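Local structure of RNA-dependent RNA polymerase (Qualyub virus, 6DX1) at residues 49-54 with 61-66. The protein probably acts as a cysteine protease of the viral ovarian tumor domain family, removing ubiquitin from conjugated proteins. Sequence-based numbering, arbitrary orientation.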
loop_
_atom_site.group_PDB
_atom_site.type_symbol
_atom_site.label_atom_id
_atom_site.label_comp_id
_atom_site.label_asym_id
_atom_site.label_seq_id
_atom_site.Cartn_x
_atom_site.Cartn_y
_atom_site.Cartn_z
ATOM N N PHE A 49 -4.290 -9.622 -2.747
ATOM C CA PHE A 49 -5.258 -9.476 -1.661
ATOM C C PHE A 49 -6.694 -9.589 -2.166
ATOM O O PHE A 49 -7.529 -10.284 -1.562
ATOM C CB PHE A 49 -5.054 -8.126 -0.968
ATOM C CG PHE A 49 -6.106 -7.820 0.071
ATOM C CD1 PHE A 49 -5.954 -8.264 1.373
ATOM C CD2 PHE A 49 -7.234 -7.085 -0.266
ATOM C CE1 PHE A 49 -6.928 -7.983 2.323
ATOM C CE2 PHE A 49 -8.204 -6.804 0.683
ATOM C CZ PHE A 49 -8.045 -7.260 1.972
ATOM N N LEU A 50 -7.009 -8.892 -3.259
ATOM C CA LEU A 50 -8.387 -8.813 -3.743
ATOM C C LEU A 50 -8.821 -10.070 -4.484
ATOM O O LEU A 50 -9.978 -10.491 -4.360
ATOM C CB LEU A 50 -8.556 -7.604 -4.663
ATOM C CG LEU A 50 -8.384 -6.221 -4.036
ATOM C CD1 LEU A 50 -8.350 -5.129 -5.096
ATOM C CD2 LEU A 50 -9.515 -5.982 -3.048
ATOM N N TYR A 51 -7.917 -10.677 -5.264
ATOM C CA TYR A 51 -8.281 -11.709 -6.234
ATOM C C TYR A 51 -7.601 -13.053 -6.017
ATOM O O TYR A 51 -7.875 -13.995 -6.776
ATOM C CB TYR A 51 -7.952 -11.219 -7.653
ATOM C CG TYR A 51 -8.542 -9.879 -7.995
ATOM C CD1 TYR A 51 -7.737 -8.854 -8.458
ATOM C CD2 TYR A 51 -9.908 -9.634 -7.860
ATOM C CE1 TYR A 51 -8.260 -7.624 -8.783
ATOM C CE2 TYR A 51 -10.443 -8.405 -8.182
ATOM C CZ TYR A 51 -9.614 -7.398 -8.634
ATOM O OH TYR A 51 -10.137 -6.169 -8.962
ATOM N N ASP A 52 -6.730 -13.179 -5.019
ATOM C CA ASP A 52 -5.924 -14.377 -4.768
ATOM C C ASP A 52 -4.994 -14.708 -5.931
ATOM O O ASP A 52 -4.561 -15.856 -6.075
ATOM C CB ASP A 52 -6.801 -15.592 -4.427
ATOM C CG ASP A 52 -7.686 -15.343 -3.225
ATOM O OD1 ASP A 52 -7.178 -14.800 -2.219
ATOM O OD2 ASP A 52 -8.889 -15.670 -3.289
ATOM N N THR A 53 -4.672 -13.710 -6.751
ATOM C CA THR A 53 -3.696 -13.837 -7.824
ATOM C C THR A 53 -3.153 -12.451 -8.121
ATOM O O THR A 53 -3.891 -11.470 -8.065
ATOM C CB THR A 53 -4.286 -14.430 -9.112
ATOM O OG1 THR A 53 -3.276 -14.421 -10.133
ATOM C CG2 THR A 53 -5.456 -13.606 -9.605
ATOM N N GLN A 54 -1.866 -12.380 -8.449
ATOM C CA GLN A 54 -1.298 -11.099 -8.853
ATOM C C GLN A 54 -1.681 -10.709 -10.275
ATOM O O GLN A 54 -1.382 -9.582 -10.694
ATOM C CB GLN A 54 0.222 -11.143 -8.709
ATOM C CG GLN A 54 0.928 -12.109 -9.653
ATOM C CD GLN A 54 2.437 -12.043 -9.494
ATOM O OE1 GLN A 54 3.028 -10.973 -9.580
ATOM N NE2 GLN A 54 3.061 -13.184 -9.272
ATOM N N LYS A 61 -4.992 -0.903 -10.964
ATOM C CA LYS A 61 -4.664 0.404 -11.530
ATOM C C LYS A 61 -5.924 1.101 -12.016
ATOM O O LYS A 61 -6.112 2.301 -11.776
ATOM C CB LYS A 61 -3.655 0.261 -12.677
ATOM C CG LYS A 61 -2.349 -0.390 -12.251
ATOM C CD LYS A 61 -1.264 -0.312 -13.326
ATOM C CE LYS A 61 -0.719 1.106 -13.457
ATOM N NZ LYS A 61 0.412 1.176 -14.416
ATOM N N ASN A 62 -6.818 0.346 -12.669
ATOM C CA ASN A 62 -8.075 0.899 -13.167
ATOM C C ASN A 62 -8.925 1.464 -12.034
ATOM O O ASN A 62 -9.495 2.553 -12.159
ATOM C CB ASN A 62 -8.873 -0.179 -13.906
ATOM C CG ASN A 62 -8.342 -0.472 -15.289
ATOM O OD1 ASN A 62 -7.623 0.332 -15.883
ATOM N ND2 ASN A 62 -8.712 -1.638 -15.821
ATOM N N MET A 63 -9.063 0.717 -10.935
ATOM C CA MET A 63 -9.963 1.176 -9.881
ATOM C C MET A 63 -9.399 2.404 -9.178
ATOM O O MET A 63 -10.164 3.257 -8.721
ATOM C CB MET A 63 -10.263 0.051 -8.880
ATOM C CG MET A 63 -9.101 -0.370 -8.003
ATOM S SD MET A 63 -9.527 -1.730 -6.877
ATOM C CE MET A 63 -10.031 -3.019 -8.021
ATOM N N CYS A 64 -8.073 2.533 -9.122
ATOM C CA CYS A 64 -7.471 3.750 -8.574
ATOM C C CYS A 64 -7.789 4.964 -9.439
ATOM O O CYS A 64 -8.143 6.029 -8.923
ATOM C CB CYS A 64 -5.956 3.580 -8.445
ATOM S SG CYS A 64 -5.467 2.482 -7.089
ATOM N N ARG A 65 -7.650 4.826 -10.761
ATOM C CA ARG A 65 -7.970 5.937 -11.649
ATOM C C ARG A 65 -9.433 6.324 -11.530
ATOM O O ARG A 65 -9.770 7.516 -11.520
ATOM C CB ARG A 65 -7.633 5.562 -13.093
ATOM C CG ARG A 65 -6.159 5.608 -13.404
ATOM C CD ARG A 65 -5.901 5.356 -14.888
ATOM N NE ARG A 65 -6.041 3.952 -15.257
ATOM C CZ ARG A 65 -5.031 3.086 -15.306
ATOM N NH1 ARG A 65 -3.798 3.481 -15.008
ATOM N NH2 ARG A 65 -5.248 1.825 -15.656
ATOM N N GLU A 66 -10.317 5.331 -11.421
ATOM C CA GLU A 66 -11.746 5.621 -11.353
ATOM C C GLU A 66 -12.111 6.339 -10.062
ATOM O O GLU A 66 -12.924 7.270 -10.076
ATOM C CB GLU A 66 -12.556 4.337 -11.499
ATOM C CG GLU A 66 -12.665 3.893 -12.949
ATOM C CD GLU A 66 -12.970 2.424 -13.096
ATOM O OE1 GLU A 66 -12.880 1.913 -14.237
ATOM O OE2 GLU A 66 -13.311 1.774 -12.080
#
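Leu50 and Tyr51, in the last turn of helix 41-51, meet Met63 of helix 57-70 in a small, mostly apolar contact at the protein surface, with no hydrogen bond across it. Met63 does all the touching from its side. Its CG stands between the backbone N and the carbonyl carbon (chi1 69°), the chain then runs extended through chi2, and a bend at chi3 (59°) carries the methyl toward Tyr51 OH. Leu50 meets Met63 tip to tip, Leu50 CD1 lying 4.0 Å from Met63 CE and equally far from Met63 SD. The same methyl comes obliquely to the phenol end of Tyr51, with Met63 CE 3.3 Å from Tyr51 OH. Within helix 41-51, Leu50 CB packs 3.8 Å above the centre of the Tyr51 ring, and both side chains then reach Met63. Met63 also touches Leu107 and Leu110 of helix 101-111. With only 93 Å² buried and the nearest CA atoms, those of Leu50 and Met63, 11.8 Å apart, the two consecutive helices meet here through side-chain ends, with no backbone contact, in the helical portion packed beside the mixed sheet of this viral OTU fold.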